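Local coordinates for periplasmic binding protein (Agrobacterium tumefaciens str. B6, PDB 5L9G) that binds the opine mannopine in the periplasm, probably delivering it to an ABC transporter for uptake into the bacterial cell, at residues Q58-A61 with E62-Q66; N325-A328 with K329-W333. All blocks are in the same frame, centred on the assembly; numbering follows the deposited sequence.

Interaction 1: Q58-A61 with E62-Q66; sequences QNWA and EARAQ. With MO0 (mannopine), chain C.
One carboxylate oxygen, E62 OE2, takes two consecutive backbone N-H groups from the loop just before helix 61-69. Q58 N and N59 N each lie 3.1 Å from E62 OE2 and reach it from the same face of the carboxylate plane, the bond from N59 N on the anti side. The side chain gets there with CG anti to its own carbonyl carbon (chi1 -61°) and an extended chain beyond, which sends the carboxylate back over the turn. N59 answers in the other direction: its OD1 accepts from A61 N at 3.0 Å, the donor tilted from the amide plane. Together N59 and E62 form a capping box at the helix N-terminus. The first turn is closed by E62 N to N59 O at 2.9 Å, while W60 O accepts from both A63 N and R64 N. On the flank, the benzo end of the W60 indole, at CH2, lies over one face of the R64 guanidinium, with W60 CH2 3.7 Å from R64 NH1 and the planes 51° apart. The indole also packs on Q86 and A87 of helix 84-89. Beyond the cap, Q58 O accepts from mannopine OAC at 3.1 Å, and Q58 NE2 is bonded to S28 O. N59 N and Q58 O share one peptide, so the carboxylate's hold on that N-H may polarise the ligand-binding carbonyl, while the bond from Q58 N steadies the backbone.

Interaction 2: N325-A328 with K329-W333; sequences NFWA and KHAKW. With EDO (1,2-ethanediol), chain F.
The opening turns of the C-terminal helix 324-343 carry an i to i+4 aromatic pair, F326 with H330, with F326 buried and H330 nearer the surface. H330 CB lies over one face of the F326 ring, 4.3 Å from its centroid, a CH-pi contact. The imidazole reaches the ring rim, with H330 ND1 3.4 Å from F326 CE1, and the two ring planes stand 39° apart. F326 holds its CG opposite the backbone N (chi1 172°), which swings the phenyl along the helix toward H330; its CZ also nears W333 CZ3. Beside it, W327 CE3 rests against CA and CB of A331, while W327 NE1 is bonded to E164 OE1. Neighbouring elements cover these side chains: Y178 meets the F326 ring, R187 of helix 184-197 touches H330 and W333, and Q86 of helix 84-89 touches A331. The backbone is less regular. H330 N bonds F326 O firmly at 2.9 Å, but K329 N makes weak bonds to both N325 O and F326 O, and the helix kinks at 332-333. At the outer surface a 1,2-ethanediol, probably from the crystallisation liquor, bonds weakly through its O1 to A328 O and through its O2 to K329 O, the latter at 3.1 Å.

Both interactions are local, partly buried contacts within a single run of chain, and together they contrast a capped entry, from loop into helix 61-69, with first turns already inside helix 324-343. In interaction 1 polar groups do most of the work: N59 OD1 serves the first N-H of the helix, and E62 ties back to the preceding loop. In interaction 2 side-chain packing is mainly aromatic and apolar. W60 and A63 are buried in the former; F326, W327 and A331 are buried in the latter, where A328 and K329 face outward. Interaction 1 borders the mannopine pocket through Q58, whereas the W327 side chain remains about 10 Å from the ligand. Both pack against helix 84-89, W60 and A331 each touching Q86.

Interaction 1: Q58-A61 with E62-Q66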
loop_
_atom_site.group_PDB
_atom_site.type_symbol
_atom_site.label_atom_id
_atom_site.label_comp_id
_atom_site.label_asym_id
_atom_site.label_seq_id
_atom_site.Cartn_x
_atom_site.Cartn_y
_atom_site.Cartn_z
ATOM N N GLN A 58 -6.950 9.170 -0.408
ATOM C CA GLN A 58 -5.545 8.766 -0.293
ATOM C C GLN A 58 -5.066 8.652 1.132
ATOM O O GLN A 58 -4.168 7.855 1.411
ATOM C CB GLN A 58 -4.614 9.731 -1.054
ATOM C CG GLN A 58 -4.884 9.876 -2.553
ATOM C CD GLN A 58 -4.842 8.547 -3.282
ATOM O OE1 GLN A 58 -3.980 7.685 -3.021
ATOM N NE2 GLN A 58 -5.782 8.353 -4.187
ATOM N N ASN A 59 -5.595 9.499 2.028
ATOM C CA ASN A 59 -5.117 9.593 3.413
ATOM C C ASN A 59 -6.191 9.177 4.417
ATOM O O ASN A 59 -7.301 9.693 4.342
ATOM C CB ASN A 59 -4.646 11.036 3.662
ATOM C CG ASN A 59 -3.809 11.254 4.896
ATOM O OD1 ASN A 59 -4.056 10.690 5.962
ATOM N ND2 ASN A 59 -2.820 12.122 4.793
ATOM N N TRP A 60 -5.863 8.245 5.358
ATOM C CA TRP A 60 -6.791 7.770 6.404
ATOM C C TRP A 60 -7.403 8.949 7.185
ATOM O O TRP A 60 -8.524 8.837 7.692
ATOM C CB TRP A 60 -6.084 6.800 7.375
ATOM C CG TRP A 60 -5.238 7.494 8.405
ATOM C CD1 TRP A 60 -3.958 7.936 8.245
ATOM C CD2 TRP A 60 -5.644 7.905 9.719
ATOM N NE1 TRP A 60 -3.529 8.568 9.393
ATOM C CE2 TRP A 60 -4.550 8.582 10.304
ATOM C CE3 TRP A 60 -6.847 7.812 10.442
ATOM C CZ2 TRP A 60 -4.605 9.118 11.598
ATOM C CZ3 TRP A 60 -6.901 8.344 11.727
ATOM C CH2 TRP A 60 -5.794 8.991 12.290
ATOM N N ALA A 61 -6.653 10.076 7.293
ATOM C CA ALA A 61 -7.112 11.276 7.995
ATOM C C ALA A 61 -8.406 11.874 7.386
ATOM O O ALA A 61 -9.134 12.584 8.081
ATOM C CB ALA A 61 -5.998 12.312 8.058
ATOM N N GLU A 62 -8.721 11.532 6.116
ATOM C CA GLU A 62 -9.951 11.973 5.445
ATOM C C GLU A 62 -11.154 11.239 6.071
ATOM O O GLU A 62 -12.227 11.830 6.228
ATOM C CB GLU A 62 -9.879 11.711 3.931
ATOM C CG GLU A 62 -8.738 12.437 3.208
ATOM C CD GLU A 62 -8.641 12.151 1.716
ATOM O OE1 GLU A 62 -9.680 12.323 1.030
ATOM O OE2 GLU A 62 -7.563 11.701 1.243
ATOM N N ALA A 63 -10.953 9.960 6.478
ATOM C CA ALA A 63 -11.995 9.177 7.160
ATOM C C ALA A 63 -12.195 9.759 8.566
ATOM O O ALA A 63 -13.336 9.840 9.042
ATOM C CB ALA A 63 -11.579 7.715 7.247
ATOM N N ARG A 64 -11.080 10.206 9.207
ATOM C CA ARG A 64 -11.106 10.850 10.524
ATOM C C ARG A 64 -11.905 12.155 10.461
ATOM O O ARG A 64 -12.749 12.380 11.333
ATOM C CB ARG A 64 -9.685 11.088 11.068
ATOM C CG ARG A 64 -9.700 11.649 12.504
ATOM C CD ARG A 64 -8.336 11.815 13.136
ATOM N NE ARG A 64 -7.437 12.615 12.304
ATOM C CZ ARG A 64 -6.161 12.850 12.589
ATOM N NH1 ARG A 64 -5.625 12.374 13.708
ATOM N NH2 ARG A 64 -5.415 13.576 11.767
ATOM N N ALA A 65 -11.675 12.986 9.410
ATOM C CA ALA A 65 -12.394 14.257 9.201
ATOM C C ALA A 65 -13.898 14.047 9.097
ATOM O O ALA A 65 -14.650 14.858 9.651
ATOM C CB ALA A 65 -11.877 14.975 7.967
ATOM N N GLN A 66 -14.342 12.946 8.438
ATOM C CA GLN A 66 -15.773 12.609 8.334
ATOM C C GLN A 66 -16.350 12.291 9.720
ATOM O O GLN A 66 -17.450 12.745 10.040
ATOM C CB GLN A 66 -16.001 11.420 7.390
ATOM C CG GLN A 66 -15.856 11.774 5.917
ATOM C CD GLN A 66 -16.550 10.806 4.993
ATOM O OE1 GLN A 66 -17.289 9.904 5.409
ATOM N NE2 GLN A 66 -16.371 11.014 3.703
HETATM O OAB MO0 C . -4.564 3.633 4.557
HETATM C CAF MO0 C . -4.855 4.654 3.641
HETATM C CAG MO0 C . -3.984 4.612 2.399
HETATM O OAC MO0 C . -2.823 5.339 2.611
HETATM C CAH MO0 C . -3.747 3.228 1.846
HETATM O OAM MO0 C . -4.933 2.567 1.601
HETATM C CAI MO0 C . -2.825 3.157 0.629
HETATM O OAD MO0 C . -3.364 3.857 -0.451
HETATM C CAJ MO0 C . -2.448 1.745 0.280
HETATM O OAE MO0 C . -1.809 1.154 1.375
HETATM C CAK MO0 C . -1.616 1.603 -1.003
HETATM N N MO0 C . -2.236 0.587 -1.864
HETATM C CA MO0 C . -1.380 0.211 -3.016
HETATM C C MO0 C . -1.885 0.873 -4.275
HETATM O O MO0 C . -2.801 1.719 -4.198
HETATM C CB MO0 C . -1.255 -1.283 -3.201
HETATM C CG MO0 C . -2.485 -1.903 -3.828
HETATM C CD MO0 C . -2.608 -3.364 -3.570
HETATM O OE1 MO0 C . -2.214 -4.242 -4.589
HETATM N NE2 MO0 C . -3.050 -3.843 -2.513
HETATM O OXT MO0 C . -1.353 0.638 -5.406
#

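Interaction 2: N325-A328 with K329-W333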
loop_
_atom_site.group_PDB
_atom_site.type_symbol
_atom_site.label_atom_id
_atom_site.label_comp_id
_atom_site.label_asym_id
_atom_site.label_seq_id
_atom_site.Cartn_x
_atom_site.Cartn_y
_atom_site.Cartn_z
ATOM N N ASN A 325 3.239 -2.409 14.451
ATOM C CA ASN A 325 3.588 -2.024 15.828
ATOM C C ASN A 325 4.436 -0.750 15.851
ATOM O O ASN A 325 4.231 0.079 16.730
ATOM C CB ASN A 325 4.287 -3.166 16.570
ATOM C CG ASN A 325 3.439 -4.405 16.776
ATOM O OD1 ASN A 325 3.939 -5.535 16.773
ATOM N ND2 ASN A 325 2.136 -4.236 16.946
ATOM N N PHE A 326 5.349 -0.572 14.861
ATOM C CA PHE A 326 6.160 0.641 14.754
ATOM C C PHE A 326 5.229 1.828 14.480
ATOM O O PHE A 326 5.328 2.865 15.138
ATOM C CB PHE A 326 7.191 0.539 13.612
ATOM C CG PHE A 326 7.908 1.849 13.360
ATOM C CD1 PHE A 326 8.965 2.253 14.176
ATOM C CD2 PHE A 326 7.502 2.698 12.335
ATOM C CE1 PHE A 326 9.592 3.484 13.972
ATOM C CE2 PHE A 326 8.130 3.931 12.137
ATOM C CZ PHE A 326 9.172 4.314 12.956
ATOM N N TRP A 327 4.350 1.671 13.473
ATOM C CA TRP A 327 3.410 2.698 13.050
ATOM C C TRP A 327 2.361 3.007 14.125
ATOM O O TRP A 327 1.936 4.153 14.228
ATOM C CB TRP A 327 2.818 2.337 11.689
ATOM C CG TRP A 327 3.886 2.448 10.641
ATOM C CD1 TRP A 327 4.670 1.439 10.161
ATOM C CD2 TRP A 327 4.452 3.667 10.149
ATOM N NE1 TRP A 327 5.638 1.951 9.324
ATOM C CE2 TRP A 327 5.528 3.319 9.301
ATOM C CE3 TRP A 327 4.114 5.026 10.296
ATOM C CZ2 TRP A 327 6.300 4.281 8.642
ATOM C CZ3 TRP A 327 4.871 5.974 9.629
ATOM C CH2 TRP A 327 5.935 5.600 8.797
ATOM N N ALA A 328 2.038 2.039 14.989
ATOM C CA ALA A 328 1.117 2.259 16.113
ATOM C C ALA A 328 1.713 3.279 17.105
ATOM O O ALA A 328 0.996 4.089 17.696
ATOM C CB ALA A 328 0.856 0.938 16.831
ATOM N N LYS A 329 3.028 3.237 17.267
ATOM C CA LYS A 329 3.758 4.063 18.214
ATOM C C LYS A 329 4.283 5.391 17.638
ATOM O O LYS A 329 4.261 6.393 18.343
ATOM C CB LYS A 329 4.909 3.207 18.796
ATOM C CG LYS A 329 5.601 3.736 20.003
ATOM C CD LYS A 329 6.669 2.739 20.462
ATOM C CE LYS A 329 7.500 3.314 21.559
ATOM N NZ LYS A 329 8.553 2.354 22.009
ATOM N N HIS A 330 4.757 5.410 16.378
ATOM C CA HIS A 330 5.424 6.599 15.843
ATOM C C HIS A 330 4.783 7.280 14.641
ATOM O O HIS A 330 5.399 8.208 14.104
ATOM C CB HIS A 330 6.886 6.250 15.514
ATOM C CG HIS A 330 7.639 5.739 16.698
ATOM N ND1 HIS A 330 7.959 4.402 16.822
ATOM C CD2 HIS A 330 8.079 6.400 17.794
ATOM C CE1 HIS A 330 8.614 4.293 17.966
ATOM N NE2 HIS A 330 8.705 5.466 18.592
ATOM N N ALA A 331 3.547 6.891 14.249
ATOM C CA ALA A 331 2.861 7.506 13.104
ATOM C C ALA A 331 2.765 9.030 13.176
ATOM O O ALA A 331 3.054 9.690 12.182
ATOM C CB ALA A 331 1.490 6.900 12.904
ATOM N N LYS A 332 2.392 9.589 14.349
ATOM C CA LYS A 332 2.282 11.038 14.541
ATOM C C LYS A 332 3.634 11.728 14.333
ATOM O O LYS A 332 3.703 12.690 13.564
ATOM C CB LYS A 332 1.690 11.384 15.921
ATOM C CG LYS A 332 0.208 11.070 16.059
ATOM C CD LYS A 332 -0.290 11.434 17.458
ATOM C CE LYS A 332 -1.761 11.149 17.636
ATOM N NZ LYS A 332 -2.213 11.447 19.022
ATOM N N TRP A 333 4.719 11.192 14.953
ATOM C CA TRP A 333 6.082 11.709 14.781
ATOM C C TRP A 333 6.444 11.656 13.288
ATOM O O TRP A 333 6.951 12.634 12.739
ATOM C CB TRP A 333 7.120 10.874 15.587
ATOM C CG TRP A 333 8.536 11.093 15.114
ATOM C CD1 TRP A 333 9.345 12.146 15.431
ATOM C CD2 TRP A 333 9.242 10.326 14.124
ATOM N NE1 TRP A 333 10.518 12.074 14.715
ATOM C CE2 TRP A 333 10.487 10.959 13.915
ATOM C CE3 TRP A 333 8.965 9.133 13.425
ATOM C CZ2 TRP A 333 11.435 10.460 13.018
ATOM C CZ3 TRP A 333 9.883 8.667 12.504
ATOM C CH2 TRP A 333 11.102 9.325 12.306
HETATM C C1 EDO F . 1.715 5.827 20.858
HETATM O O1 EDO F . 1.522 4.420 21.018
HETATM C C2 EDO F . 3.170 6.221 21.233
HETATM O O2 EDO F . 3.418 7.606 21.030
#